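Local atomic coordinates of DNA alpha-glucosyltransferase (Enterobacteria phage T4, PDB entry 1XV5), a protein that belongs to the GT-B glycosyltransferases, built from two Rossmann-like domains that face each other across a cleft holding uridine-5'-diphosphate. Residues His117-Leu122 with Asn148-Lys153; Lys190-Ile195 with Ala369-Glu374; Leu330-Arg333 with Pro338-Ser341. All coordinates share one frame; numbering follows the deposited sequence.

Contact 1. Residues His117-Leu122 with Asn148-Lys153; sequences HSVLSL and NKVLMK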
loop_
_atom_site.group_PDB
_atom_site.type_symbol
_atom_site.label_atom_id
_atom_site.label_comp_id
_atom_site.label_asym_id
_atom_site.label_seq_id
_atom_site.Cartn_x
_atom_site.Cartn_y
_atom_site.Cartn_z
ATOM N N HIS A 117 3.952 1.249 9.320
ATOM C CA HIS A 117 4.155 0.161 10.271
ATOM C C HIS A 117 5.224 0.336 11.351
ATOM O O HIS A 117 4.905 0.512 12.524
ATOM C CB HIS A 117 4.445 -1.122 9.488
ATOM C CG HIS A 117 3.433 -1.418 8.424
ATOM N ND1 HIS A 117 2.149 -1.832 8.712
ATOM C CD2 HIS A 117 3.508 -1.330 7.075
ATOM C CE1 HIS A 117 1.478 -1.987 7.583
ATOM N NE2 HIS A 117 2.280 -1.688 6.575
ATOM N N SER A 118 6.487 0.262 10.949
ATOM C CA SER A 118 7.608 0.366 11.879
ATOM C C SER A 118 7.811 1.737 12.514
ATOM O O SER A 118 7.442 2.762 11.944
ATOM C CB SER A 118 8.902 -0.043 11.169
ATOM O OG SER A 118 10.027 0.182 11.997
ATOM N N VAL A 119 8.411 1.741 13.702
ATOM C CA VAL A 119 8.700 2.981 14.411
ATOM C C VAL A 119 9.650 3.833 13.574
ATOM O O VAL A 119 9.602 5.061 13.629
ATOM C CB VAL A 119 9.369 2.716 15.785
ATOM C CG1 VAL A 119 8.369 2.101 16.741
ATOM C CG2 VAL A 119 10.572 1.794 15.613
ATOM N N LEU A 120 10.511 3.173 12.803
ATOM C CA LEU A 120 11.475 3.868 11.954
ATOM C C LEU A 120 10.727 4.847 11.063
ATOM O O LEU A 120 11.106 6.011 10.945
ATOM C CB LEU A 120 12.252 2.862 11.094
ATOM C CG LEU A 120 13.476 3.358 10.308
ATOM C CD1 LEU A 120 14.220 2.165 9.730
ATOM C CD2 LEU A 120 13.056 4.309 9.194
ATOM N N SER A 121 9.660 4.369 10.436
ATOM C CA SER A 121 8.861 5.217 9.568
ATOM C C SER A 121 8.065 6.211 10.403
ATOM O O SER A 121 8.074 7.410 10.136
ATOM C CB SER A 121 7.896 4.367 8.736
ATOM O OG SER A 121 8.596 3.464 7.901
ATOM N N LEU A 122 7.383 5.699 11.422
ATOM C CA LEU A 122 6.550 6.520 12.290
ATOM C C LEU A 122 7.240 7.734 12.901
ATOM O O LEU A 122 6.616 8.784 13.061
ATOM C CB LEU A 122 5.953 5.656 13.404
ATOM C CG LEU A 122 5.020 4.541 12.922
ATOM C CD1 LEU A 122 4.554 3.706 14.102
ATOM C CD2 LEU A 122 3.831 5.155 12.199
ATOM N N ASN A 148 0.243 1.582 17.846
ATOM C CA ASN A 148 -0.619 1.279 18.989
ATOM C C ASN A 148 0.136 0.996 20.287
ATOM O O ASN A 148 -0.190 1.546 21.341
ATOM C CB ASN A 148 -1.506 0.060 18.686
ATOM C CG ASN A 148 -2.676 0.388 17.778
ATOM O OD1 ASN A 148 -2.504 0.944 16.696
ATOM N ND2 ASN A 148 -3.883 0.024 18.215
ATOM N N LYS A 149 1.144 0.134 20.203
ATOM C CA LYS A 149 1.903 -0.277 21.378
ATOM C C LYS A 149 3.065 0.597 21.825
ATOM O O LYS A 149 3.478 0.531 22.982
ATOM C CB LYS A 149 2.400 -1.711 21.181
ATOM C CG LYS A 149 1.282 -2.726 20.961
ATOM C CD LYS A 149 0.313 -2.748 22.137
ATOM C CE LYS A 149 -0.772 -3.793 21.945
ATOM N NZ LYS A 149 -1.680 -3.870 23.122
ATOM N N VAL A 150 3.600 1.418 20.931
ATOM C CA VAL A 150 4.721 2.262 21.312
ATOM C C VAL A 150 4.373 3.745 21.382
ATOM O O VAL A 150 4.436 4.348 22.453
ATOM C CB VAL A 150 5.918 2.062 20.351
ATOM C CG1 VAL A 150 7.094 2.916 20.796
ATOM C CG2 VAL A 150 6.322 0.593 20.329
ATOM N N LEU A 151 3.998 4.332 20.250
ATOM C CA LEU A 151 3.670 5.753 20.218
ATOM C C LEU A 151 2.461 6.146 21.059
ATOM O O LEU A 151 2.525 7.105 21.828
ATOM C CB LEU A 151 3.473 6.224 18.772
ATOM C CG LEU A 151 4.746 6.373 17.931
ATOM C CD1 LEU A 151 5.395 5.015 17.725
ATOM C CD2 LEU A 151 4.403 7.001 16.589
ATOM N N MET A 152 1.361 5.414 20.919
ATOM C CA MET A 152 0.154 5.720 21.679
ATOM C C MET A 152 0.387 5.681 23.185
ATOM O O MET A 152 -0.101 6.543 23.918
ATOM C CB MET A 152 -0.971 4.750 21.311
ATOM C CG MET A 152 -1.645 5.048 19.979
ATOM S SD MET A 152 -2.393 6.694 19.930
ATOM C CE MET A 152 -3.770 6.474 21.059
ATOM N N LYS A 153 1.128 4.682 23.647
ATOM C CA LYS A 153 1.404 4.561 25.070
ATOM C C LYS A 153 2.415 5.610 25.507
ATOM O O LYS A 153 2.527 5.922 26.692
ATOM C CB LYS A 153 1.912 3.154 25.395
ATOM C CG LYS A 153 0.862 2.080 25.147
ATOM C CD LYS A 153 1.271 0.726 25.700
ATOM C CE LYS A 153 0.144 -0.284 25.525
ATOM N NZ LYS A 153 0.461 -1.605 26.133
#
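Val-119 and Leu-122 pack on Val-150 and Leu-151 in a small, purely apolar helix-to-helix contact in the first Rossmann-like domain of this GT-B protein. The short helix 119-122 follows strand 109-114 and helix 146-155 follows strand 137-140, two neighbours in the parallel sheet, so the contact joins two successive strand-to-helix connections. Val-119 touches two residues with one methyl: its CG1 lies 4.3 Å from CG1 of Val-150 and equally far from CD1 of Leu-151. These are loose contacts, and Val-119 and Val-150 are only partly buried. The two leucines go deeper and meet more closely, their side chains crossing at a slant. Leu-151 carries CG anti to its carbonyl carbon (chi1 -74°), and with chi2 at 65° both methyls reach the short helix: CD2 comes 3.8 Å from Leu-122 CB, while CD1 sits 3.9 Å from Leu-122 CD1. Leu-128, from helix 128-134, packs on the same Leu-151 and Phe-147 on Leu-122, extending the apolar packing; Leu-122 also touches Asp-146. The side chain of Leu-122 is about 12 Å from the bound uridine-5'-diphosphate. Polar atoms fix the start of the short helix. Asp-146 OD1 accepts from Val-119 N, tying the first turn directly to helix 146-155. Just before it, Ser-118 is the N-cap: its OG takes the N-H of Leu-120 at 3.1 Å with an angle of 155°, while its carbonyl O accepts from Leu-122 N at 3.0 Å.

Contact 2. Residues Lys190-Ile195 with Ala369-Glu374; sequences KDVSEI and ALYDRE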
loop_
_atom_site.group_PDB
_atom_site.type_symbol
_atom_site.label_atom_id
_atom_site.label_comp_id
_atom_site.label_asym_id
_atom_site.label_seq_id
_atom_site.Cartn_x
_atom_site.Cartn_y
_atom_site.Cartn_z
ATOM N N LYS A 190 -7.145 -10.064 -18.803
ATOM C CA LYS A 190 -6.845 -10.586 -20.132
ATOM C C LYS A 190 -7.304 -12.029 -20.278
ATOM O O LYS A 190 -7.452 -12.743 -19.288
ATOM C CB LYS A 190 -5.334 -10.545 -20.388
ATOM C CG LYS A 190 -4.702 -9.163 -20.341
ATOM C CD LYS A 190 -5.106 -8.327 -21.545
ATOM C CE LYS A 190 -4.416 -6.967 -21.532
ATOM N NZ LYS A 190 -4.821 -6.153 -20.353
ATOM N N ASP A 191 -7.526 -12.455 -21.516
ATOM C CA ASP A 191 -7.907 -13.836 -21.762
ATOM C C ASP A 191 -6.612 -14.602 -21.503
ATOM O O ASP A 191 -5.523 -14.079 -21.760
ATOM C CB ASP A 191 -8.358 -14.027 -23.213
ATOM C CG ASP A 191 -8.830 -15.446 -23.495
ATOM O OD1 ASP A 191 -7.992 -16.311 -23.831
ATOM O OD2 ASP A 191 -10.047 -15.700 -23.368
ATOM N N VAL A 192 -6.722 -15.825 -20.997
ATOM C CA VAL A 192 -5.536 -16.619 -20.682
ATOM C C VAL A 192 -4.570 -16.792 -21.859
ATOM O O VAL A 192 -3.358 -16.901 -21.664
ATOM C CB VAL A 192 -5.931 -18.014 -20.111
ATOM C CG1 VAL A 192 -6.607 -18.859 -21.180
ATOM C CG2 VAL A 192 -4.697 -18.719 -19.555
ATOM N N SER A 193 -5.097 -16.785 -23.080
ATOM C CA SER A 193 -4.256 -16.952 -24.267
ATOM C C SER A 193 -3.308 -15.775 -24.492
ATOM O O SER A 193 -2.325 -15.898 -25.220
ATOM C CB SER A 193 -5.132 -17.137 -25.510
ATOM O OG SER A 193 -5.864 -15.955 -25.789
ATOM N N GLU A 194 -3.608 -14.643 -23.865
ATOM C CA GLU A 194 -2.801 -13.432 -24.004
ATOM C C GLU A 194 -1.678 -13.341 -22.974
ATOM O O GLU A 194 -0.860 -12.424 -23.024
ATOM C CB GLU A 194 -3.688 -12.190 -23.840
ATOM C CG GLU A 194 -4.745 -11.981 -24.909
ATOM C CD GLU A 194 -5.623 -10.773 -24.609
ATOM O OE1 GLU A 194 -6.610 -10.913 -23.853
ATOM O OE2 GLU A 194 -5.313 -9.676 -25.117
ATOM N N ILE A 195 -1.641 -14.285 -22.043
ATOM C CA ILE A 195 -0.645 -14.261 -20.975
ATOM C C ILE A 195 0.644 -15.032 -21.257
ATOM O O ILE A 195 0.608 -16.186 -21.678
ATOM C CB ILE A 195 -1.267 -14.787 -19.660
ATOM C CG1 ILE A 195 -2.412 -13.866 -19.232
ATOM C CG2 ILE A 195 -0.205 -14.868 -18.563
ATOM C CD1 ILE A 195 -3.158 -14.344 -18.008
ATOM N N ALA A 369 -6.505 -24.133 -18.503
ATOM C CA ALA A 369 -7.795 -24.263 -17.825
ATOM C C ALA A 369 -7.622 -24.168 -16.313
ATOM O O ALA A 369 -8.398 -23.494 -15.632
ATOM C CB ALA A 369 -8.463 -25.583 -18.198
ATOM N N LEU A 370 -6.607 -24.853 -15.794
ATOM C CA LEU A 370 -6.308 -24.834 -14.370
ATOM C C LEU A 370 -5.921 -23.408 -13.986
ATOM O O LEU A 370 -6.398 -22.863 -12.988
ATOM C CB LEU A 370 -5.148 -25.787 -14.064
ATOM C CG LEU A 370 -4.598 -25.813 -12.636
ATOM C CD1 LEU A 370 -5.703 -26.183 -11.655
ATOM C CD2 LEU A 370 -3.446 -26.811 -12.555
ATOM N N TYR A 371 -5.049 -22.815 -14.797
ATOM C CA TYR A 371 -4.581 -21.450 -14.574
ATOM C C TYR A 371 -5.785 -20.532 -14.391
ATOM O O TYR A 371 -5.855 -19.756 -13.432
ATOM C CB TYR A 371 -3.762 -20.976 -15.783
ATOM C CG TYR A 371 -3.143 -19.599 -15.623
ATOM C CD1 TYR A 371 -1.829 -19.449 -15.179
ATOM C CD2 TYR A 371 -3.880 -18.447 -15.891
ATOM C CE1 TYR A 371 -1.263 -18.180 -15.000
ATOM C CE2 TYR A 371 -3.329 -17.177 -15.717
ATOM C CZ TYR A 371 -2.021 -17.049 -15.272
ATOM O OH TYR A 371 -1.477 -15.797 -15.099
ATOM N N ASP A 372 -6.734 -20.630 -15.318
ATOM C CA ASP A 372 -7.937 -19.804 -15.274
ATOM C C ASP A 372 -8.749 -20.043 -14.008
ATOM O O ASP A 372 -9.190 -19.092 -13.357
ATOM C CB ASP A 372 -8.800 -20.065 -16.513
ATOM C CG ASP A 372 -8.957 -18.831 -17.385
ATOM O OD1 ASP A 372 -9.371 -18.981 -18.552
ATOM O OD2 ASP A 372 -8.678 -17.711 -16.904
ATOM N N ARG A 373 -8.953 -21.308 -13.652
ATOM C CA ARG A 373 -9.713 -21.614 -12.447
ATOM C C ARG A 373 -9.033 -21.015 -11.226
ATOM O O ARG A 373 -9.686 -20.424 -10.371
ATOM C CB ARG A 373 -9.853 -23.129 -12.243
ATOM C CG ARG A 373 -10.764 -23.818 -13.248
ATOM C CD ARG A 373 -11.174 -25.206 -12.755
ATOM N NE ARG A 373 -10.045 -26.134 -12.681
ATOM C CZ ARG A 373 -9.515 -26.756 -13.730
ATOM N NH1 ARG A 373 -10.008 -26.554 -14.945
ATOM N NH2 ARG A 373 -8.492 -27.584 -13.565
ATOM N N GLU A 374 -7.714 -21.162 -11.151
ATOM C CA GLU A 374 -6.976 -20.651 -10.005
ATOM C C GLU A 374 -7.040 -19.137 -9.856
ATOM O O GLU A 374 -7.249 -18.637 -8.751
ATOM C CB GLU A 374 -5.521 -21.119 -10.058
ATOM C CG GLU A 374 -5.381 -22.631 -9.908
ATOM C CD GLU A 374 -6.015 -23.153 -8.626
ATOM O OE1 GLU A 374 -5.583 -22.736 -7.529
ATOM O OE2 GLU A 374 -6.946 -23.983 -8.713
HETATM O O HOH W 1 -9.335 -16.836 -20.101
#
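The ring of Tyr-371 is met obliquely along its CD2-CE2 side by two aliphatic tips, Val-192 CG2 at 3.8 Å from CD2 and Ile-195 CD1 at 3.6 Å from CE2. With CG anti to the backbone N (chi1 -176°), the tyrosine reaches from helix 368-386 into the loop that leads to strand 199-203 of the second Rossmann-like domain, and its OH is hydrogen-bonded to the carbonyl O of Gly-289. A second flat group at the contact is the Asp-372 carboxylate. Its OD1 rests 3.8 Å from Val-192 CG1 and accepts a hydrogen bond from a water at 2.6 Å; that water in turn accepts from Val-192 N at 2.9 Å. OD2 is salt-bridged to Arg-375, whose guanidinium also binds Lys-190 O. The loop has its own bracing: Asp-191 OD1 accepts from Ser-193 N at 3.0 Å, an Asx turn, and from Ser-193 OG on the opposite face of the carboxylate plane. Chemically, then, Val-192 is held twice over, its side chain by the tyrosine and its amide by a water-mediated link to a carboxylate whose negative charge Arg-375 would tend to offset.

Contact 3. Residues Leu330-Arg333 with Pro338-Ser341; sequences LKFR and PLTS. With EDO (1,2-ethanediol), chain F.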
loop_
_atom_site.group_PDB
_atom_site.type_symbol
_atom_site.label_atom_id
_atom_site.label_comp_id
_atom_site.label_asym_id
_atom_site.label_seq_id
_atom_site.Cartn_x
_atom_site.Cartn_y
_atom_site.Cartn_z
ATOM N N LEU A 330 -2.088 -13.157 8.537
ATOM C CA LEU A 330 -3.226 -12.291 8.249
ATOM C C LEU A 330 -4.527 -13.075 8.345
ATOM O O LEU A 330 -4.565 -14.261 8.030
ATOM C CB LEU A 330 -3.100 -11.683 6.848
ATOM C CG LEU A 330 -2.095 -10.539 6.697
ATOM C CD1 LEU A 330 -1.962 -10.177 5.232
ATOM C CD2 LEU A 330 -2.560 -9.335 7.516
ATOM N N LYS A 331 -5.587 -12.397 8.776
ATOM C CA LYS A 331 -6.895 -13.021 8.917
ATOM C C LYS A 331 -7.898 -12.516 7.878
ATOM O O LYS A 331 -8.002 -11.315 7.624
ATOM C CB LYS A 331 -7.449 -12.770 10.321
ATOM C CG LYS A 331 -6.626 -13.389 11.440
ATOM C CD LYS A 331 -7.326 -13.220 12.778
ATOM C CE LYS A 331 -6.510 -13.798 13.922
ATOM N NZ LYS A 331 -5.289 -12.993 14.207
ATOM N N PHE A 332 -8.637 -13.458 7.299
ATOM C CA PHE A 332 -9.650 -13.185 6.280
ATOM C C PHE A 332 -10.736 -12.278 6.861
ATOM O O PHE A 332 -11.245 -12.524 7.951
ATOM C CB PHE A 332 -10.238 -14.530 5.825
ATOM C CG PHE A 332 -11.128 -14.456 4.614
ATOM C CD1 PHE A 332 -10.944 -13.484 3.633
ATOM C CD2 PHE A 332 -12.108 -15.424 4.417
ATOM C CE1 PHE A 332 -11.722 -13.482 2.471
ATOM C CE2 PHE A 332 -12.889 -15.435 3.266
ATOM C CZ PHE A 332 -12.697 -14.461 2.287
ATOM N N ARG A 333 -11.087 -11.223 6.133
ATOM C CA ARG A 333 -12.107 -10.285 6.600
ATOM C C ARG A 333 -13.434 -10.981 6.906
ATOM O O ARG A 333 -14.122 -10.641 7.870
ATOM C CB ARG A 333 -12.345 -9.207 5.539
ATOM C CG ARG A 333 -13.270 -8.061 5.980
ATOM C CD ARG A 333 -13.655 -7.178 4.788
ATOM N NE ARG A 333 -14.424 -7.938 3.804
ATOM C CZ ARG A 333 -15.727 -8.184 3.897
ATOM N NH1 ARG A 333 -16.426 -7.717 4.926
ATOM N NH2 ARG A 333 -16.324 -8.930 2.979
ATOM N N PRO A 338 -6.901 -17.671 9.021
ATOM C CA PRO A 338 -5.691 -17.346 8.251
ATOM C C PRO A 338 -5.947 -17.388 6.744
ATOM O O PRO A 338 -6.681 -18.247 6.258
ATOM C CB PRO A 338 -4.700 -18.422 8.696
ATOM C CG PRO A 338 -5.141 -18.725 10.111
ATOM C CD PRO A 338 -6.646 -18.770 9.970
ATOM N N LEU A 339 -5.339 -16.468 5.998
ATOM C CA LEU A 339 -5.532 -16.437 4.554
ATOM C C LEU A 339 -5.078 -17.747 3.912
ATOM O O LEU A 339 -5.664 -18.196 2.931
ATOM C CB LEU A 339 -4.765 -15.268 3.934
ATOM C CG LEU A 339 -5.067 -13.862 4.454
ATOM C CD1 LEU A 339 -4.301 -12.852 3.592
ATOM C CD2 LEU A 339 -6.561 -13.575 4.392
ATOM N N THR A 340 -4.039 -18.359 4.474
ATOM C CA THR A 340 -3.512 -19.618 3.948
ATOM C C THR A 340 -4.445 -20.819 4.143
ATOM O O THR A 340 -4.239 -21.871 3.535
ATOM C CB THR A 340 -2.145 -19.965 4.592
ATOM O OG1 THR A 340 -2.207 -19.729 6.004
ATOM C CG2 THR A 340 -1.029 -19.126 3.979
ATOM N N SER A 341 -5.468 -20.669 4.980
ATOM C CA SER A 341 -6.390 -21.774 5.233
ATOM C C SER A 341 -7.462 -21.931 4.160
ATOM O O SER A 341 -8.363 -22.759 4.295
ATOM C CB SER A 341 -7.066 -21.599 6.598
ATOM O OG SER A 341 -7.918 -20.465 6.607
HETATM C C1 EDO F . -19.780 -9.108 3.596
HETATM O O1 EDO F . -18.801 -10.146 3.767
HETATM C C2 EDO F . -19.572 -7.954 4.584
HETATM O O2 EDO F . -19.866 -8.346 5.935
#
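Pro-338 meets Leu-330 and Lys-331 through its backbone: it forms a single beta bridge with Lys-331, and its CA-H points at Leu-330 O, CA to O 3.3 Å. The same oxygen receives the next residue, Leu-339, whose N lies 3.1 Å from Leu-330 O. That bond is bent, 146° at the hydrogen, and the donor stands tilted from the carbonyl plane, so one oxygen serves both a C-H and an N-H. The side chain of Leu-339 then divides its methyls between two residues. CG sits beside the backbone N (chi1 -57°), and from there CD1 approaches Leu-330 CB at 3.7 Å while CD2 lies against the backbone of Phe-332, 3.6 Å from its N. Phe-381 and His-385 of helix 368-386, with Trp-348 of strand 347-349, pack around this leucine; the Phe-332 ring stacks on Phe-381 and meets His-342 edge to face. Thr-340 turns to Trp-348. Ser-341 ends a short 3-10 segment by looping back on Pro-338, whose O accepts both Ser-341 N at 3.0 Å and Ser-341 OG at 2.6 Å, the latter in the carbonyl plane. At the far end of the first segment, Arg-333 NH2 donates to O1 of a 1,2-ethanediol at 2.9 Å, probably a crystallisation additive, and also to Gln-384 O, while Phe-390 offers a cation-pi contact. The whole is a loop that doubles back on itself, joined by one isolated beta bridge, in the connection from helix 324-329 to edge strand 347-349 of the second Rossmann-like domain of a GT-B fold.

In the fold
The contacts sample both halves of the GT-B fold. Contact 1 comes first along the chain and lies beside the parallel sheet of the first domain. Contact 2 starts where the chain enters the second domain and is completed only near the C-terminus; contact 3 falls between its two segments in sequence. Contacts 1 and 2 are on opposite sides of the chain's centre, their own centres 42 Å apart. Contact 3 is intermediate, 24 Å from contact 1 and 25 Å from contact 2, centre to centre, with nearest atoms about 8 and 11 Å away. Helix 368-386 supplies one segment of contact 2 and, further along, packs Phe-381 and His-385 against contact 3, joining distant parts of the second domain.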